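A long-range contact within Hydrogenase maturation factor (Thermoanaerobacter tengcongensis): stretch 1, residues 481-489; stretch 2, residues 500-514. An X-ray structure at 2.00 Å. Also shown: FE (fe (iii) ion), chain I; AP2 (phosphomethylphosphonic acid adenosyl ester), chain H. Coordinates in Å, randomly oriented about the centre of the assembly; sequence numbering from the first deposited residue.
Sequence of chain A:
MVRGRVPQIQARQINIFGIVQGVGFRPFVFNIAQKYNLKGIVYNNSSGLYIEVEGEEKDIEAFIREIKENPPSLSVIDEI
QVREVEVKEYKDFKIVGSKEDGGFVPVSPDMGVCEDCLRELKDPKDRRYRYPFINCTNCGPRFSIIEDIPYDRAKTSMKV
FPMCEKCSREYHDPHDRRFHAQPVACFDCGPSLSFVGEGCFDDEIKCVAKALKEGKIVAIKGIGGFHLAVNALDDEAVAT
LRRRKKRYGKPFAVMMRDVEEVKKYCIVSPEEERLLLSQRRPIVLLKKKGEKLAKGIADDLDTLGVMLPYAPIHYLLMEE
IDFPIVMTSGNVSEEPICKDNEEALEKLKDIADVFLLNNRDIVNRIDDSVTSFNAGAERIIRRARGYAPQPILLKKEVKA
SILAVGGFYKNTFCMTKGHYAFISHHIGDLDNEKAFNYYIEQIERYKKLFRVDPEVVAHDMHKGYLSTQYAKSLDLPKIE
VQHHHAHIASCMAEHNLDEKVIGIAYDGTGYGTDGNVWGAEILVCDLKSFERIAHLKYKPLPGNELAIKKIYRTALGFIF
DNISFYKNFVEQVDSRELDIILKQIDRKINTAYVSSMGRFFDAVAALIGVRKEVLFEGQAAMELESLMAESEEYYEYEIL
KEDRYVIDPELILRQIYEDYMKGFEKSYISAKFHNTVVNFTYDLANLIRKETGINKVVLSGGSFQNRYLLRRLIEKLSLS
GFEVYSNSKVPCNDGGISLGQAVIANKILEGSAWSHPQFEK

Stretch 1, residues 481-489: VQHHHAHIA
Stretch 2 500-514: KVIGIAYDGTGYGTD

Helix 483-489 lies across strand 501-507, their N-to-C directions 116° apart and their axes 8.1 Å apart at closest approach. The chain turns a corner at Gly508, and strand 509-511 passes the start of the helix. Nearest CA atoms set the register: Gln482 with Gly512, His483 with Gly510, His484 with Ala505, and Ile488 with Gly503. Helical phi/psi stay near -60/-45; Val501 is at -124/164, Ile502 at -84/119, residues 503-506 near -110/115, and Asp507 at -158/-167.

Metal coordination joins the stretches. His483 (chi1 t, chi2 85°) and His487 (chi1 -87°, chi2 -54°), one helical turn apart, each place NE2 2.2 Å from FE, while Asp507 (chi1 p, chi2 9°) places OD2 2.1 Å from FE, imidazole and carboxylate both offering lone pairs. AP2 adds O2B and O2A, 2.0 and 2.2 Å from FE, and one further ligand atom comes from elsewhere in the structure. Thr509 N donates to AP2 O1B (2.7 Å).

Hydrogen bonds extend the junction. His484 (chi1 m, chi2 89°) donates from NE2 to Asp507 OD1 at 2.7 Å, so the carboxylate serves both metal and imidazole. Gln482 (t, m, chi3 -35°) caps the helix: its OE1 accepts from His485 N (3.1 Å) and, weakly, from His484 N (2.8 Å). Its NE2 donates to Tyr511 O (3.0 Å) and His484 ND1 (3.1 Å), a double role suited to an amide. One water accepts from His483 N (2.9 Å) and donates to Tyr511 O (2.7 Å).

Apolar contacts add to this. Ala505 CB, a single methyl, lies 3.6 Å from His484 CB and 3.9 Å from Ile488 CD1. Ile488 (m, m) also sets CD1 3.6 Å from Gly503 CA and CG2 4.0 Å from Val501 CG2 (chi1 m). A CB on Gly503 would clash with Ile488 CG1; one on Gly510 would strike both His483 and His484. Bare Gly510 CA instead lies over the His483 ring face, 4.2 Å from its centroid.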

# COMPACT_ATOMS: atom_id res chain seq x y z
N VAL A 481 15.75 -2.92 15.57
CA VAL A 481 14.37 -3.16 15.96
C VAL A 481 14.01 -4.59 15.56
O VAL A 481 14.18 -4.99 14.41
CB VAL A 481 13.41 -2.16 15.26
CG1 VAL A 481 11.95 -2.49 15.58
CG2 VAL A 481 13.77 -0.70 15.65
N GLN A 482 13.54 -5.38 16.53
CA GLN A 482 13.16 -6.75 16.22
C GLN A 482 11.92 -6.72 15.31
O GLN A 482 11.03 -5.90 15.51
CB GLN A 482 12.91 -7.55 17.49
CG GLN A 482 12.96 -9.07 17.24
CD GLN A 482 11.65 -9.62 16.67
OE1 GLN A 482 10.57 -9.16 17.02
NE2 GLN A 482 11.76 -10.63 15.80
N HIS A 483 11.90 -7.61 14.32
CA HIS A 483 10.90 -7.62 13.23
C HIS A 483 9.45 -7.64 13.71
O HIS A 483 8.61 -6.88 13.23
CB HIS A 483 11.17 -8.84 12.34
CG HIS A 483 10.35 -8.86 11.08
ND1 HIS A 483 10.74 -8.20 9.93
CD2 HIS A 483 9.19 -9.48 10.78
CE1 HIS A 483 9.85 -8.41 8.98
NE2 HIS A 483 8.90 -9.18 9.47
N HIS A 484 9.15 -8.55 14.63
CA HIS A 484 7.79 -8.72 15.10
C HIS A 484 7.34 -7.60 16.01
O HIS A 484 6.19 -7.19 15.96
CB HIS A 484 7.60 -10.14 15.65
CG HIS A 484 7.90 -11.17 14.61
ND1 HIS A 484 9.17 -11.69 14.43
CD2 HIS A 484 7.14 -11.67 13.61
CE1 HIS A 484 9.16 -12.50 13.40
NE2 HIS A 484 7.95 -12.51 12.88
N HIS A 485 8.27 -7.09 16.82
CA HIS A 485 8.01 -5.88 17.58
C HIS A 485 7.58 -4.76 16.61
O HIS A 485 6.60 -4.08 16.87
CB HIS A 485 9.25 -5.51 18.41
CG HIS A 485 9.04 -4.38 19.37
ND1 HIS A 485 10.08 -3.65 19.90
CD2 HIS A 485 7.90 -3.84 19.90
CE1 HIS A 485 9.61 -2.72 20.71
NE2 HIS A 485 8.29 -2.80 20.71
N ALA A 486 8.32 -4.60 15.51
CA ALA A 486 7.99 -3.57 14.51
C ALA A 486 6.60 -3.75 13.89
O ALA A 486 5.88 -2.76 13.71
CB ALA A 486 9.05 -3.51 13.43
N HIS A 487 6.21 -4.98 13.55
CA HIS A 487 4.84 -5.25 13.06
C HIS A 487 3.80 -4.74 14.07
O HIS A 487 2.85 -4.04 13.70
CB HIS A 487 4.59 -6.77 12.83
CG HIS A 487 5.01 -7.28 11.48
ND1 HIS A 487 4.57 -6.72 10.29
CD2 HIS A 487 5.76 -8.35 11.13
CE1 HIS A 487 5.06 -7.42 9.28
NE2 HIS A 487 5.79 -8.41 9.76
N ILE A 488 3.98 -5.10 15.34
CA ILE A 488 3.01 -4.68 16.37
C ILE A 488 2.98 -3.14 16.49
O ILE A 488 1.90 -2.54 16.58
CB ILE A 488 3.30 -5.34 17.76
CG1 ILE A 488 3.26 -6.87 17.67
CG2 ILE A 488 2.31 -4.85 18.86
CD1 ILE A 488 2.00 -7.46 16.99
N ALA A 489 4.16 -2.52 16.47
CA ALA A 489 4.27 -1.06 16.60
C ALA A 489 3.66 -0.31 15.41
O ALA A 489 3.12 0.79 15.59
CB ALA A 489 5.72 -0.63 16.78
N LYS A 500 1.63 -0.76 26.99
CA LYS A 500 1.84 -2.18 26.78
C LYS A 500 0.57 -2.85 26.26
O LYS A 500 -0.50 -2.71 26.84
CB LYS A 500 2.30 -2.87 28.07
CG LYS A 500 3.80 -2.73 28.36
CD LYS A 500 4.12 -3.37 29.70
CE LYS A 500 5.33 -2.72 30.38
NZ LYS A 500 6.61 -3.27 29.88
N VAL A 501 0.69 -3.56 25.15
CA VAL A 501 -0.42 -4.29 24.57
C VAL A 501 -0.01 -5.76 24.43
O VAL A 501 1.18 -6.08 24.51
CB VAL A 501 -0.80 -3.74 23.15
CG1 VAL A 501 -1.29 -2.30 23.25
CG2 VAL A 501 0.38 -3.83 22.16
N ILE A 502 -0.99 -6.63 24.23
CA ILE A 502 -0.71 -8.00 23.79
C ILE A 502 -0.55 -7.99 22.28
O ILE A 502 -1.48 -7.61 21.56
CB ILE A 502 -1.85 -8.95 24.21
CG1 ILE A 502 -1.91 -9.02 25.75
CG2 ILE A 502 -1.66 -10.32 23.59
CD1 ILE A 502 -3.24 -9.56 26.31
N GLY A 503 0.63 -8.37 21.80
CA GLY A 503 0.95 -8.27 20.38
C GLY A 503 0.99 -9.66 19.79
O GLY A 503 1.77 -10.50 20.24
N ILE A 504 0.12 -9.92 18.81
CA ILE A 504 0.10 -11.21 18.13
C ILE A 504 0.70 -10.99 16.73
O ILE A 504 0.09 -10.35 15.88
CB ILE A 504 -1.34 -11.77 18.08
CG1 ILE A 504 -1.84 -11.96 19.53
CG2 ILE A 504 -1.40 -13.06 17.26
CD1 ILE A 504 -3.29 -12.27 19.70
N ALA A 505 1.92 -11.46 16.54
CA ALA A 505 2.66 -11.19 15.33
C ALA A 505 2.85 -12.51 14.59
O ALA A 505 3.68 -13.35 14.96
CB ALA A 505 3.99 -10.57 15.67
N TYR A 506 2.04 -12.71 13.55
CA TYR A 506 2.07 -13.98 12.80
C TYR A 506 2.53 -13.66 11.38
O TYR A 506 1.95 -12.82 10.72
CB TYR A 506 0.68 -14.65 12.77
CG TYR A 506 0.22 -15.28 14.08
CD1 TYR A 506 1.07 -15.37 15.19
CD2 TYR A 506 -1.06 -15.85 14.18
CE1 TYR A 506 0.67 -16.01 16.38
CE2 TYR A 506 -1.48 -16.48 15.36
CZ TYR A 506 -0.61 -16.55 16.45
OH TYR A 506 -1.02 -17.16 17.61
N ASP A 507 3.60 -14.30 10.94
CA ASP A 507 4.09 -14.12 9.56
C ASP A 507 4.95 -15.30 9.12
O ASP A 507 4.93 -16.35 9.77
CB ASP A 507 4.79 -12.75 9.34
CG ASP A 507 6.10 -12.57 10.11
OD1 ASP A 507 6.65 -13.53 10.72
OD2 ASP A 507 6.60 -11.42 10.11
N GLY A 508 5.68 -15.14 8.01
CA GLY A 508 6.53 -16.21 7.48
C GLY A 508 7.92 -16.31 8.11
O GLY A 508 8.31 -17.37 8.64
N THR A 509 8.70 -15.23 8.04
CA THR A 509 10.05 -15.25 8.57
C THR A 509 10.46 -13.89 9.05
O THR A 509 10.40 -12.91 8.31
CB THR A 509 11.12 -15.67 7.51
OG1 THR A 509 10.96 -14.86 6.33
CG2 THR A 509 10.98 -17.12 7.12
N GLY A 510 10.92 -13.82 10.28
CA GLY A 510 11.53 -12.61 10.78
C GLY A 510 12.64 -13.11 11.67
O GLY A 510 12.53 -14.19 12.26
N TYR A 511 13.71 -12.34 11.74
CA TYR A 511 14.88 -12.72 12.49
C TYR A 511 14.60 -12.56 13.99
O TYR A 511 14.29 -11.46 14.44
CB TYR A 511 16.03 -11.83 12.06
CG TYR A 511 17.33 -12.10 12.74
CD1 TYR A 511 18.17 -13.11 12.28
CD2 TYR A 511 17.74 -11.33 13.83
CE1 TYR A 511 19.38 -13.35 12.90
CE2 TYR A 511 18.94 -11.57 14.46
CZ TYR A 511 19.76 -12.58 13.99
OH TYR A 511 20.96 -12.82 14.62
N GLY A 512 14.69 -13.67 14.73
CA GLY A 512 14.49 -13.67 16.19
C GLY A 512 15.77 -13.33 16.94
O GLY A 512 16.85 -13.34 16.36
N THR A 513 15.65 -13.02 18.23
CA THR A 513 16.83 -12.63 19.03
C THR A 513 17.61 -13.84 19.56
O THR A 513 18.67 -13.69 20.17
CB THR A 513 16.43 -11.75 20.22
OG1 THR A 513 15.44 -12.43 21.00
CG2 THR A 513 15.83 -10.42 19.72
N ASP A 514 17.06 -15.04 19.35
CA ASP A 514 17.72 -16.24 19.81
C ASP A 514 18.38 -17.02 18.66
O ASP A 514 18.69 -18.21 18.80
CB ASP A 514 16.74 -17.13 20.59
CG ASP A 514 15.56 -17.61 19.73
OD1 ASP A 514 15.39 -17.14 18.58
OD2 ASP A 514 14.78 -18.44 20.24
FE FE I . 6.96 -9.91 8.69
PB AP2 H . 8.07 -12.07 6.51
O1B AP2 H . 7.37 -13.40 6.65
O2B AP2 H . 8.09 -11.19 7.73
O3B AP2 H . 9.40 -12.19 5.81
C3A AP2 H . 7.02 -11.21 5.31
PA AP2 H . 5.36 -10.79 5.90
O1A AP2 H . 4.88 -9.88 4.77
O2A AP2 H . 5.25 -10.31 7.32
O5' AP2 H . 4.55 -12.19 5.86
C5' AP2 H . 4.26 -12.75 4.59
C4' AP2 H . 3.86 -14.18 4.86
O4' AP2 H . 2.56 -14.21 5.44
C3' AP2 H . 3.76 -15.02 3.60
O3' AP2 H . 5.05 -15.43 3.16
C2' AP2 H . 2.88 -16.14 4.10
O2' AP2 H . 3.74 -17.07 4.78
C1' AP2 H . 1.92 -15.45 5.08
N9 AP2 H . 0.63 -15.25 4.37
C8 AP2 H . 0.39 -14.48 3.28
N7 AP2 H . -0.90 -14.58 2.87
C5 AP2 H . -1.52 -15.43 3.71
C6 AP2 H . -2.89 -16.00 3.85
N6 AP2 H . -3.89 -15.65 2.99
N1 AP2 H . -3.11 -16.88 4.86
C2 AP2 H . -2.14 -17.23 5.74
N3 AP2 H . -0.87 -16.76 5.66
C4 AP2 H . -0.51 -15.88 4.69
O HOH W 1 14.44 -8.91 13.60